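Local coordinates for ribonuclease VapC2 (Rickettsia felis, PDB 3ZVK), which acts as the toxin of a type II toxin-antitoxin pair, a magnesium-dependent ribonuclease that cleaves single-stranded RNA and forms complexes with the antitoxin VapB2, at residues L5-N8 with I9-A13; K16-D19 with S20-N23; I39-A42 with E43-G47; D62-L65 with S66-I70; G96-D99 with L100-A103. The protein carries 1 engineered substitution. All coordinates share one frame; numbering follows the deposited sequence.

Interaction 1: residues L5-N8 with I9-A13; sequences LGTN and ICVYA. Engineered in segment 5-8: Gly-6 (natural residue Asp).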
loop_
_atom_site.group_PDB
_atom_site.type_symbol
_atom_site.label_atom_id
_atom_site.label_comp_id
_atom_site.label_asym_id
_atom_site.label_seq_id
_atom_site.Cartn_x
_atom_site.Cartn_y
_atom_site.Cartn_z
ATOM N N LEU A 5 -23.747 12.191 16.763
ATOM C CA LEU A 5 -25.215 12.014 16.773
ATOM C C LEU A 5 -25.573 10.552 16.619
ATOM O O LEU A 5 -24.941 9.826 15.833
ATOM C CB LEU A 5 -25.921 12.833 15.664
ATOM C CG LEU A 5 -25.439 14.246 15.433
ATOM C CD1 LEU A 5 -26.011 14.797 14.123
ATOM C CD2 LEU A 5 -25.768 15.134 16.632
ATOM N N GLY A 6 -26.556 10.132 17.396
ATOM C CA GLY A 6 -27.096 8.773 17.367
ATOM C C GLY A 6 -28.044 8.620 16.194
ATOM O O GLY A 6 -28.373 9.602 15.517
ATOM N N THR A 7 -28.480 7.398 15.936
ATOM C CA THR A 7 -29.344 7.066 14.801
ATOM C C THR A 7 -30.690 7.792 14.877
ATOM O O THR A 7 -31.111 8.374 13.873
ATOM C CB THR A 7 -29.476 5.532 14.664
ATOM O OG1 THR A 7 -28.156 4.973 14.624
ATOM C CG2 THR A 7 -30.251 5.106 13.405
ATOM N N ASN A 8 -31.352 7.750 16.052
ATOM C CA ASN A 8 -32.644 8.380 16.304
ATOM C C ASN A 8 -32.628 9.873 16.033
ATOM O O ASN A 8 -33.556 10.355 15.397
ATOM C CB ASN A 8 -33.133 8.109 17.734
ATOM C CG ASN A 8 -33.442 6.692 18.145
ATOM O OD1 ASN A 8 -33.695 6.457 19.322
ATOM N ND2 ASN A 8 -33.560 5.730 17.240
ATOM N N ILE A 9 -31.564 10.592 16.453
ATOM C CA ILE A 9 -31.386 12.025 16.201
ATOM C C ILE A 9 -31.346 12.259 14.705
ATOM O O ILE A 9 -32.044 13.151 14.229
ATOM C CB ILE A 9 -30.125 12.601 16.928
ATOM C CG1 ILE A 9 -30.429 12.882 18.422
ATOM C CG2 ILE A 9 -29.566 13.848 16.243
ATOM C CD1 ILE A 9 -31.380 14.096 18.765
ATOM N N CYS A 10 -30.552 11.415 13.970
ATOM C CA CYS A 10 -30.343 11.518 12.532
ATOM C C CYS A 10 -31.620 11.276 11.733
ATOM O O CYS A 10 -31.923 12.093 10.857
ATOM C CB CYS A 10 -29.190 10.639 12.074
ATOM S SG CYS A 10 -27.560 11.208 12.608
ATOM N N VAL A 11 -32.369 10.175 12.051
ATOM C CA VAL A 11 -33.646 9.799 11.440
ATOM C C VAL A 11 -34.716 10.907 11.650
ATOM O O VAL A 11 -35.365 11.314 10.684
ATOM C CB VAL A 11 -34.133 8.396 11.890
ATOM C CG1 VAL A 11 -35.553 8.099 11.368
ATOM C CG2 VAL A 11 -33.179 7.303 11.401
ATOM N N TYR A 12 -34.832 11.440 12.884
ATOM C CA TYR A 12 -35.763 12.538 13.207
ATOM C C TYR A 12 -35.410 13.819 12.483
ATOM O O TYR A 12 -36.313 14.512 12.037
ATOM C CB TYR A 12 -35.872 12.777 14.728
ATOM C CG TYR A 12 -37.144 13.484 15.128
ATOM C CD1 TYR A 12 -38.353 12.790 15.223
ATOM C CD2 TYR A 12 -37.143 14.842 15.432
ATOM C CE1 TYR A 12 -39.531 13.439 15.595
ATOM C CE2 TYR A 12 -38.319 15.507 15.769
ATOM C CZ TYR A 12 -39.513 14.802 15.842
ATOM O OH TYR A 12 -40.674 15.452 16.189
ATOM N N ALA A 13 -34.111 14.114 12.332
ATOM C CA ALA A 13 -33.620 15.291 11.622
ATOM C C ALA A 13 -34.017 15.244 10.138
ATOM O O ALA A 13 -34.528 16.231 9.609
ATOM C CB ALA A 13 -32.107 15.386 11.753
#

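Interaction 2: residues K16-D19 with S20-N23; sequences KHPD and SYYN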
loop_
_atom_site.group_PDB
_atom_site.type_symbol
_atom_site.label_atom_id
_atom_site.label_comp_id
_atom_site.label_asym_id
_atom_site.label_seq_id
_atom_site.Cartn_x
_atom_site.Cartn_y
_atom_site.Cartn_z
ATOM N N LYS A 16 -38.320 14.735 10.138
ATOM C CA LYS A 16 -39.090 15.850 10.729
ATOM C C LYS A 16 -38.436 17.222 10.711
ATOM O O LYS A 16 -39.122 18.197 10.987
ATOM C CB LYS A 16 -39.618 15.491 12.133
ATOM C CG LYS A 16 -40.272 14.098 12.190
ATOM C CD LYS A 16 -41.770 14.102 12.378
ATOM C CE LYS A 16 -42.355 12.803 11.844
ATOM N NZ LYS A 16 -43.298 13.059 10.719
ATOM N N HIS A 17 -37.133 17.306 10.377
ATOM C CA HIS A 17 -36.350 18.556 10.302
ATOM C C HIS A 17 -36.788 19.639 11.331
ATOM O O HIS A 17 -37.245 20.714 10.939
ATOM C CB HIS A 17 -36.240 19.077 8.841
ATOM C CG HIS A 17 -37.545 19.045 8.094
ATOM N ND1 HIS A 17 -37.835 18.033 7.180
ATOM C CD2 HIS A 17 -38.630 19.856 8.210
ATOM C CE1 HIS A 17 -39.068 18.274 6.762
ATOM N NE2 HIS A 17 -39.586 19.362 7.353
ATOM N N PRO A 18 -36.711 19.359 12.656
ATOM C CA PRO A 18 -37.167 20.368 13.636
ATOM C C PRO A 18 -36.218 21.547 13.776
ATOM O O PRO A 18 -35.007 21.367 13.683
ATOM C CB PRO A 18 -37.300 19.568 14.936
ATOM C CG PRO A 18 -36.409 18.417 14.779
ATOM C CD PRO A 18 -36.195 18.144 13.329
ATOM N N ASP A 19 -36.759 22.753 14.004
ATOM C CA ASP A 19 -35.965 23.986 14.145
ATOM C C ASP A 19 -34.990 23.924 15.313
ATOM O O ASP A 19 -33.876 24.438 15.209
ATOM C CB ASP A 19 -36.876 25.222 14.284
ATOM C CG ASP A 19 -37.614 25.679 13.035
ATOM O OD1 ASP A 19 -37.358 25.122 11.949
ATOM O OD2 ASP A 19 -38.428 26.619 13.141
ATOM N N SER A 20 -35.401 23.314 16.424
ATOM C CA SER A 20 -34.577 23.193 17.628
ATOM C C SER A 20 -33.274 22.415 17.360
ATOM O O SER A 20 -32.213 22.823 17.849
ATOM C CB SER A 20 -35.386 22.673 18.827
ATOM O OG SER A 20 -35.668 21.291 18.780
ATOM N N TYR A 21 -33.345 21.380 16.496
ATOM C CA TYR A 21 -32.196 20.557 16.073
ATOM C C TYR A 21 -31.186 21.393 15.288
ATOM O O TYR A 21 -30.003 21.347 15.630
ATOM C CB TYR A 21 -32.642 19.305 15.278
ATOM C CG TYR A 21 -33.190 18.163 16.115
ATOM C CD1 TYR A 21 -33.899 18.409 17.295
ATOM C CD2 TYR A 21 -33.104 16.841 15.670
ATOM C CE1 TYR A 21 -34.465 17.369 18.029
ATOM C CE2 TYR A 21 -33.657 15.785 16.411
ATOM C CZ TYR A 21 -34.333 16.060 17.589
ATOM O OH TYR A 21 -34.866 15.068 18.360
ATOM N N TYR A 22 -31.630 22.201 14.279
ATOM C CA TYR A 22 -30.682 23.030 13.527
ATOM C C TYR A 22 -30.085 24.153 14.368
ATOM O O TYR A 22 -28.940 24.542 14.124
ATOM C CB TYR A 22 -31.201 23.492 12.138
ATOM C CG TYR A 22 -32.051 24.748 12.102
ATOM C CD1 TYR A 22 -31.488 26.005 12.340
ATOM C CD2 TYR A 22 -33.373 24.705 11.673
ATOM C CE1 TYR A 22 -32.261 27.164 12.294
ATOM C CE2 TYR A 22 -34.143 25.867 11.577
ATOM C CZ TYR A 22 -33.578 27.095 11.882
ATOM O OH TYR A 22 -34.324 28.241 11.801
ATOM N N ASN A 23 -30.849 24.680 15.356
ATOM C CA ASN A 23 -30.330 25.719 16.235
ATOM C C ASN A 23 -29.254 25.163 17.169
ATOM O O ASN A 23 -28.283 25.856 17.437
ATOM C CB ASN A 23 -31.445 26.433 17.019
ATOM C CG ASN A 23 -32.234 27.439 16.201
ATOM O OD1 ASN A 23 -33.452 27.371 16.116
ATOM N ND2 ASN A 23 -31.567 28.423 15.606
#

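Interaction 3: residues I39-A42 with E43-G47; sequences IVLA and ELQYG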
loop_
_atom_site.group_PDB
_atom_site.type_symbol
_atom_site.label_atom_id
_atom_site.label_comp_id
_atom_site.label_asym_id
_atom_site.label_seq_id
_atom_site.Cartn_x
_atom_site.Cartn_y
_atom_site.Cartn_z
ATOM N N ILE A 39 -21.154 3.406 11.932
ATOM C CA ILE A 39 -22.231 2.493 12.406
ATOM C C ILE A 39 -23.629 3.147 12.253
ATOM O O ILE A 39 -24.570 2.497 11.819
ATOM C CB ILE A 39 -21.989 1.913 13.849
ATOM C CG1 ILE A 39 -20.551 1.345 14.055
ATOM C CG2 ILE A 39 -23.068 0.885 14.226
ATOM C CD1 ILE A 39 -20.102 0.207 13.062
ATOM N N VAL A 40 -23.729 4.431 12.553
ATOM C CA VAL A 40 -24.941 5.238 12.348
ATOM C C VAL A 40 -25.226 5.295 10.857
ATOM O O VAL A 40 -26.354 5.026 10.454
ATOM C CB VAL A 40 -24.862 6.670 12.958
ATOM C CG1 VAL A 40 -26.033 7.536 12.491
ATOM C CG2 VAL A 40 -24.800 6.606 14.480
ATOM N N LEU A 41 -24.194 5.582 10.045
ATOM C CA LEU A 41 -24.304 5.658 8.581
ATOM C C LEU A 41 -24.765 4.349 7.962
ATOM O O LEU A 41 -25.581 4.368 7.035
ATOM C CB LEU A 41 -23.026 6.204 7.930
ATOM C CG LEU A 41 -23.113 6.484 6.436
ATOM C CD1 LEU A 41 -24.249 7.501 6.078
ATOM C CD2 LEU A 41 -21.750 6.759 5.836
ATOM N N ALA A 42 -24.322 3.208 8.533
ATOM C CA ALA A 42 -24.752 1.875 8.105
ATOM C C ALA A 42 -26.267 1.779 8.283
ATOM O O ALA A 42 -26.967 1.359 7.362
ATOM C CB ALA A 42 -24.054 0.810 8.926
ATOM N N GLU A 43 -26.784 2.227 9.447
ATOM C CA GLU A 43 -28.214 2.221 9.748
ATOM C C GLU A 43 -29.001 3.159 8.821
ATOM O O GLU A 43 -30.055 2.778 8.324
ATOM C CB GLU A 43 -28.462 2.579 11.220
ATOM C CG GLU A 43 -27.933 1.569 12.227
ATOM C CD GLU A 43 -28.668 0.250 12.361
ATOM O OE1 GLU A 43 -29.904 0.215 12.168
ATOM O OE2 GLU A 43 -27.996 -0.765 12.640
ATOM N N LEU A 44 -28.478 4.351 8.561
ATOM C CA LEU A 44 -29.114 5.340 7.679
ATOM C C LEU A 44 -29.144 4.859 6.217
ATOM O O LEU A 44 -30.157 4.997 5.538
ATOM C CB LEU A 44 -28.439 6.726 7.825
ATOM C CG LEU A 44 -28.513 7.402 9.209
ATOM C CD1 LEU A 44 -27.667 8.653 9.207
ATOM C CD2 LEU A 44 -29.985 7.691 9.666
ATOM N N GLN A 45 -28.057 4.229 5.754
ATOM C CA GLN A 45 -27.997 3.625 4.411
ATOM C C GLN A 45 -29.005 2.455 4.269
ATOM O O GLN A 45 -29.641 2.306 3.224
ATOM C CB GLN A 45 -26.569 3.198 4.056
ATOM C CG GLN A 45 -25.664 4.359 3.576
ATOM C CD GLN A 45 -26.120 5.031 2.284
ATOM O OE1 GLN A 45 -25.822 6.171 2.038
ATOM N NE2 GLN A 45 -26.903 4.369 1.444
ATOM N N TYR A 46 -29.210 1.687 5.341
ATOM C CA TYR A 46 -30.244 0.651 5.374
ATOM C C TYR A 46 -31.656 1.281 5.263
ATOM O O TYR A 46 -32.508 0.736 4.569
ATOM C CB TYR A 46 -30.117 -0.230 6.639
ATOM C CG TYR A 46 -31.364 -0.975 7.031
ATOM C CD1 TYR A 46 -31.858 -2.021 6.244
ATOM C CD2 TYR A 46 -32.044 -0.666 8.214
ATOM C CE1 TYR A 46 -32.999 -2.738 6.623
ATOM C CE2 TYR A 46 -33.177 -1.392 8.611
ATOM C CZ TYR A 46 -33.636 -2.438 7.820
ATOM O OH TYR A 46 -34.742 -3.164 8.210
ATOM N N GLY A 47 -31.865 2.420 5.927
ATOM C CA GLY A 47 -33.109 3.173 5.866
ATOM C C GLY A 47 -33.450 3.574 4.445
ATOM O O GLY A 47 -34.591 3.431 4.020
#

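Interaction 4: residues D62-L65 with S66-I70; sequences DIFL and SRLEI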
loop_
_atom_site.group_PDB
_atom_site.type_symbol
_atom_site.label_atom_id
_atom_site.label_comp_id
_atom_site.label_asym_id
_atom_site.label_seq_id
_atom_site.Cartn_x
_atom_site.Cartn_y
_atom_site.Cartn_z
ATOM N N ASP A 62 -27.610 12.604 1.852
ATOM C CA ASP A 62 -26.397 13.246 1.313
ATOM C C ASP A 62 -26.278 14.710 1.783
ATOM O O ASP A 62 -25.187 15.132 2.167
ATOM C CB ASP A 62 -26.343 13.164 -0.229
ATOM C CG ASP A 62 -26.242 11.769 -0.837
ATOM O OD1 ASP A 62 -25.951 10.807 -0.086
ATOM O OD2 ASP A 62 -26.446 11.638 -2.079
ATOM N N ILE A 63 -27.415 15.458 1.795
ATOM C CA ILE A 63 -27.521 16.848 2.253
ATOM C C ILE A 63 -27.223 16.941 3.759
ATOM O O ILE A 63 -26.483 17.826 4.203
ATOM C CB ILE A 63 -28.899 17.429 1.869
ATOM C CG1 ILE A 63 -28.937 17.708 0.355
ATOM C CG2 ILE A 63 -29.197 18.706 2.625
ATOM C CD1 ILE A 63 -30.297 17.788 -0.225
ATOM N N PHE A 64 -27.768 16.001 4.524
ATOM C CA PHE A 64 -27.596 15.904 5.968
ATOM C C PHE A 64 -26.125 15.694 6.344
ATOM O O PHE A 64 -25.633 16.348 7.273
ATOM C CB PHE A 64 -28.518 14.791 6.542
ATOM C CG PHE A 64 -28.496 14.690 8.045
ATOM C CD1 PHE A 64 -29.047 15.684 8.832
ATOM C CD2 PHE A 64 -27.844 13.647 8.672
ATOM C CE1 PHE A 64 -28.935 15.635 10.227
ATOM C CE2 PHE A 64 -27.775 13.577 10.065
ATOM C CZ PHE A 64 -28.305 14.578 10.832
ATOM N N LEU A 65 -25.412 14.856 5.571
ATOM C CA LEU A 65 -24.005 14.515 5.797
ATOM C C LEU A 65 -23.025 15.600 5.389
ATOM O O LEU A 65 -21.888 15.588 5.873
ATOM C CB LEU A 65 -23.626 13.200 5.068
ATOM C CG LEU A 65 -24.406 11.927 5.375
ATOM C CD1 LEU A 65 -24.065 10.831 4.385
ATOM C CD2 LEU A 65 -24.185 11.465 6.791
ATOM N N SER A 66 -23.446 16.533 4.505
ATOM C CA SER A 66 -22.595 17.621 4.027
ATOM C C SER A 66 -21.868 18.445 5.091
ATOM O O SER A 66 -20.742 18.876 4.815
ATOM C CB SER A 66 -23.329 18.510 3.031
ATOM O OG SER A 66 -24.338 19.267 3.654
ATOM N N ARG A 67 -22.466 18.677 6.297
ATOM C CA ARG A 67 -21.782 19.477 7.335
ATOM C C ARG A 67 -21.329 18.646 8.557
ATOM O O ARG A 67 -20.858 19.207 9.543
ATOM C CB ARG A 67 -22.567 20.739 7.698
ATOM C CG ARG A 67 -22.929 21.572 6.481
ATOM C CD ARG A 67 -23.460 22.964 6.793
ATOM N NE ARG A 67 -22.477 23.838 7.451
ATOM C CZ ARG A 67 -21.451 24.416 6.838
ATOM N NH1 ARG A 67 -21.248 24.219 5.546
ATOM N NH2 ARG A 67 -20.613 25.181 7.514
ATOM N N LEU A 68 -21.334 17.305 8.395
ATOM C CA LEU A 68 -20.970 16.246 9.361
ATOM C C LEU A 68 -19.613 15.625 9.021
ATOM O O LEU A 68 -19.264 15.584 7.881
ATOM C CB LEU A 68 -22.030 15.058 9.249
ATOM C CG LEU A 68 -22.946 14.792 10.441
ATOM C CD1 LEU A 68 -23.110 15.981 11.227
ATOM C CD2 LEU A 68 -24.311 14.410 10.020
ATOM N N GLU A 69 -18.916 15.051 10.004
ATOM C CA GLU A 69 -17.717 14.262 9.823
ATOM C C GLU A 69 -18.151 12.801 10.069
ATOM O O GLU A 69 -18.788 12.511 11.080
ATOM C CB GLU A 69 -16.659 14.673 10.846
ATOM C CG GLU A 69 -15.306 13.988 10.643
ATOM C CD GLU A 69 -14.172 14.511 11.514
ATOM O OE1 GLU A 69 -14.058 15.749 11.669
ATOM O OE2 GLU A 69 -13.382 13.682 12.022
ATOM N N ILE A 70 -17.875 11.896 9.125
ATOM C CA ILE A 70 -18.184 10.460 9.287
ATOM C C ILE A 70 -16.930 9.799 9.877
ATOM O O ILE A 70 -15.868 9.840 9.257
ATOM C CB ILE A 70 -18.677 9.796 7.974
ATOM C CG1 ILE A 70 -19.834 10.622 7.362
ATOM C CG2 ILE A 70 -19.105 8.331 8.237
ATOM C CD1 ILE A 70 -19.855 10.574 5.880
#

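Interaction 5: residues G96-D99 with L100-A103; sequences GNND and LLIA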
loop_
_atom_site.group_PDB
_atom_site.type_symbol
_atom_site.label_atom_id
_atom_site.label_comp_id
_atom_site.label_asym_id
_atom_site.label_seq_id
_atom_site.Cartn_x
_atom_site.Cartn_y
_atom_site.Cartn_z
ATOM N N GLY A 96 -28.852 -3.378 23.021
ATOM C CA GLY A 96 -28.385 -4.251 21.966
ATOM C C GLY A 96 -27.839 -3.633 20.698
ATOM O O GLY A 96 -27.752 -2.409 20.542
ATOM N N ASN A 97 -27.414 -4.539 19.813
ATOM C CA ASN A 97 -26.936 -4.338 18.462
ATOM C C ASN A 97 -25.872 -3.256 18.221
ATOM O O ASN A 97 -24.774 -3.234 18.820
ATOM C CB ASN A 97 -28.158 -4.272 17.462
ATOM C CG ASN A 97 -28.849 -2.934 17.170
ATOM O OD1 ASN A 97 -28.880 -2.000 17.975
ATOM N ND2 ASN A 97 -29.392 -2.805 15.967
ATOM N N ASN A 98 -26.228 -2.379 17.296
ATOM C CA ASN A 98 -25.474 -1.283 16.817
ATOM C C ASN A 98 -25.419 -0.157 17.818
ATOM O O ASN A 98 -24.366 0.478 17.912
ATOM C CB ASN A 98 -25.950 -0.951 15.407
ATOM C CG ASN A 98 -25.592 -2.116 14.514
ATOM O OD1 ASN A 98 -24.972 -3.061 14.977
ATOM N ND2 ASN A 98 -25.948 -2.112 13.236
ATOM N N ASP A 99 -26.460 0.012 18.653
ATOM C CA ASP A 99 -26.443 1.033 19.711
ATOM C C ASP A 99 -25.301 0.827 20.717
ATOM O O ASP A 99 -24.660 1.794 21.113
ATOM C CB ASP A 99 -27.820 1.261 20.345
ATOM C CG ASP A 99 -28.769 2.027 19.430
ATOM O OD1 ASP A 99 -28.311 2.524 18.375
ATOM O OD2 ASP A 99 -29.959 2.162 19.784
ATOM N N LEU A 100 -24.961 -0.444 21.007
ATOM C CA LEU A 100 -23.802 -0.816 21.822
ATOM C C LEU A 100 -22.474 -0.372 21.087
ATOM O O LEU A 100 -21.593 0.212 21.715
ATOM C CB LEU A 100 -23.820 -2.335 22.048
ATOM C CG LEU A 100 -23.383 -2.897 23.403
ATOM C CD1 LEU A 100 -23.613 -1.931 24.528
ATOM C CD2 LEU A 100 -24.157 -4.159 23.733
ATOM N N LEU A 101 -22.385 -0.588 19.756
ATOM C CA LEU A 101 -21.234 -0.198 18.939
ATOM C C LEU A 101 -21.122 1.326 18.878
ATOM O O LEU A 101 -20.031 1.873 19.036
ATOM C CB LEU A 101 -21.324 -0.792 17.508
ATOM C CG LEU A 101 -21.034 -2.305 17.358
ATOM C CD1 LEU A 101 -21.512 -2.826 16.043
ATOM C CD2 LEU A 101 -19.556 -2.589 17.421
ATOM N N ILE A 102 -22.272 1.998 18.665
ATOM C CA ILE A 102 -22.420 3.445 18.591
ATOM C C ILE A 102 -21.950 4.090 19.890
ATOM O O ILE A 102 -21.177 5.042 19.816
ATOM C CB ILE A 102 -23.881 3.836 18.178
ATOM C CG1 ILE A 102 -24.107 3.503 16.683
ATOM C CG2 ILE A 102 -24.175 5.329 18.433
ATOM C CD1 ILE A 102 -25.542 3.022 16.325
ATOM N N ALA A 103 -22.393 3.563 21.059
ATOM C CA ALA A 103 -22.057 4.044 22.409
ATOM C C ALA A 103 -20.572 3.870 22.694
ATOM O O ALA A 103 -19.932 4.813 23.169
ATOM C CB ALA A 103 -22.901 3.322 23.460
#

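Interaction 1: residues L5-N8 with I9-A13
Leu-5 and Ile-9 meet with their side chains crossed at roughly a right angle, CB of Leu-5 lying 3.8 Å from CG2 of Ile-9. The methyl CG2 of Ile-9 stands anti to its own backbone N while CG1 takes the position beside that N (chi1 -80°), which turns CG2 to Leu-5 and sends the longer branch away. The same CB of Leu-5 is also 3.8 Å from SG of Cys-10. Thr-7 and Val-11, one turn apart, instead run side by side and point the same way, with their CG2 methyls 4.2 Å from each other; CG2 of Val-11 also sits 3.4 Å from the carbonyl O of Thr-7.

Backbone bonds set this spacing. Gly-6 is the N-cap of helix 7-16, and its O accepts from the N of Cys-10 at 3.2 Å; the N of Val-11 reaches Thr-7 O at 2.9 Å, and the N of Tyr-12 reaches Asn-8 O at 3.0 Å. Gly-6 is an engineered replacement for an aspartate predicted to bind magnesium, so the acidic side chain of the natural enzyme is absent here.

This is the strand-to-helix switch that opens the PIN domain. Strand 2-5 pairs with strand 33-37 through Leu-5, Cys-10 and Ala-13 face Phe-64 of helix 54-65, and Thr-7 and Val-11 pack on helix 38-50.

Interaction 2: residues K16-D19 with S20-N23
Pro-18 packs its ring over one face of Tyr-21, and this is the tight part of the contact. CG of Pro-18 lies 3.6 Å from the centroid of the Tyr-21 ring and 17° off the ring normal, the geometry of a CH-pi interaction, with its nearest ring atom, CG of Tyr-21, at 3.5 Å. The torsion of Tyr-21 explains the approach: with chi1 at -78° its ring lies beside the backbone N, on the side from which Pro-18 arrives. The O of Pro-18 takes a weak hydrogen bond from the N of Tyr-21 at 3.3 Å.

Toward solvent lie exposed Asp-19 and partly exposed Tyr-22. The side chains of these two run alongside each other, carboxylate and ring planes 64° apart; OD1 of Asp-19 comes within 3.3 Å of CE2 of Tyr-22, a carbon-to-oxygen approach rather than a stack or a hydrogen bond. The carbonyl O of Asp-19 lies over one face of the Tyr-22 ring, displaced toward the rim. That same O accepts a regular helical bond from the N of Asn-23 at 3.0 Å.

His-17, with positive phi, is the first residue to leave helical geometry after helix 7-16; helix 19-29 follows, with Pro-18 at its N-cap. Tyr-12 of the first helix touches Pro-18 and Ile-9 touches Tyr-21, whose OH is hydrogen-bonded to Asn-116; Phe-50 of an antitoxin chain packs on Pro-18 and Tyr-21.

Interaction 3: residues I39-A42 with E43-G47
Val-40 turns CG1 anti to its backbone N (chi1 169°), and Leu-44, one helical turn on, carries CG beside its own N with CD1 extended; the two side chains therefore lie alongside each other and point the same way. CG1 of Val-40 meets CD1 of Leu-44 at 3.8 Å. This i to i+4 pair belongs to helix 38-50 of the PIN fold; the residues that touch in this contact are all buried.

The helical bonds are regular but differ in approach. The N of Leu-44 reaches Val-40 O at 2.9 Å in the carbonyl plane, whereas the N of Glu-43 comes to Ile-39 O at 3.3 Å, tilted from it. Gln-45 N to Leu-41 O is shorter, 2.8 Å.

Polar ends find partners beyond the turn. A bend about CB-CG (chi2 -73°) directs the carboxylate of Glu-43, whose OE2 is hydrogen-bonded to ND2 of Asn-98, while OE1 makes a salt bridge with Arg-85 of a second toxin subunit and a hydrogen bond with Tyr-76 of an antitoxin chain; three partners thus fix its position. NE2 of Gln-45 is hydrogen-bonded to OE1 of Gln-58. Closer to the backbone, chi1 of Glu-43 (-65°) keeps its CG beside its own N, 3.5 Å from the carbonyl O of Ile-39.

Interaction 4: residues D62-L65 with S66-I70
Ser-66 and Ile-63 make the principal polar contact: OG of Ser-66 donates to the carbonyl O of Ile-63 at 2.6 Å, 20° out of the carbonyl plane. With chi1 at 70° the hydroxyl sits between the backbone N and the carbonyl carbon, turned back toward the carbonyl of Ile-63, three residues earlier. The N of Ser-66 adds only weak bonds, to Ile-63 O at 3.3 Å and to Asp-62 O at 3.2 Å, so the carbonyl of Ile-63 receives both OG and N of one residue.

A further backbone bond belongs to the turn. The N of Leu-68 reaches Leu-65 O at 3.1 Å, but from well above the carbonyl plane, 61° out of it, closing a type I beta turn from Leu-65 to Leu-68.

Apolar contacts lie on the core side. CD2 of Leu-68 approaches the Phe-64 ring obliquely, 3.6 Å from CE2, and CD2 of Leu-65 is more distant from CG1 of Ile-70, at 4.5 Å. Phe-64 continues onto Ile-14 of helix 7-16, and Leu-65 onto Leu-41.

The chain thus leaves helix 54-65 by a tight turn into strand 69-71, an outer strand within this chain, which pairs with strand 33-37: the helix-to-strand step of an alpha/beta PIN fold built round a parallel sheet.

Interaction 5: residues G96-D99 with L100-A103
Near the N-terminal end of helix 97-109 of the PIN domain, beside an Asx turn, Asp-99 and Ile-102 lie alongside each other and point the same way, OD1 of Asp-99 being 3.5 Å from CD1 of Ile-102. In the Asx turn OD1 of Asn-97 accepts from the N of Asp-99 at 3.2 Å, the donor standing 52° out of the amide carbonyl plane. Gly-96 O takes only a weak bond from the N of Leu-100, at 3.4 Å, and the regular pattern is established with Ile-102 N to Asn-98 O at 2.7 Å and Ala-103 N to Asp-99 O at 2.9 Å.

Asn-98 and Leu-101 repeat the side-by-side arrangement, with OD1 of Asn-98 3.6 Å from CD1 of Leu-101. In Ile-102, chi1 of -72° puts CG1 beside the backbone N, and chi2 of 145° then carries CD1 to 3.2 Å from the carbonyl O of Asn-98. These side-chain approaches are carbon-to-oxygen contacts, not hydrogen bonds; the amide of Asn-98 is held by Glu-43.

Ile-102 packs on Ile-39 and Val-40 of helix 38-50, Leu-100 rests on Leu-84 and Leu-88 of helix 75-90, and Leu-101 meets Leu-101 of the second toxin subunit.

How the interactions relate
Along the chain the five contacts come in series; none nests within or crosses another, and each spans a helix start, a helical turn or a chain reversal. Interaction 1 starts helix 7-16, and interaction 2 follows where that helix gives way to helix 19-29; they touch through Tyr-12 and Pro-18. Interaction 3, in helix 38-50, meets interaction 1 at Val-11 and Leu-44, and interaction 4 at Leu-41 and Leu-65. Interaction 4 closes the turn into strand 69-71 and reaches back to interaction 1 through Phe-64. Interaction 5 joins interaction 3 by Glu-43 and Asn-98, yet its centre is about 25 Å from that of interaction 2, across the chain's centre.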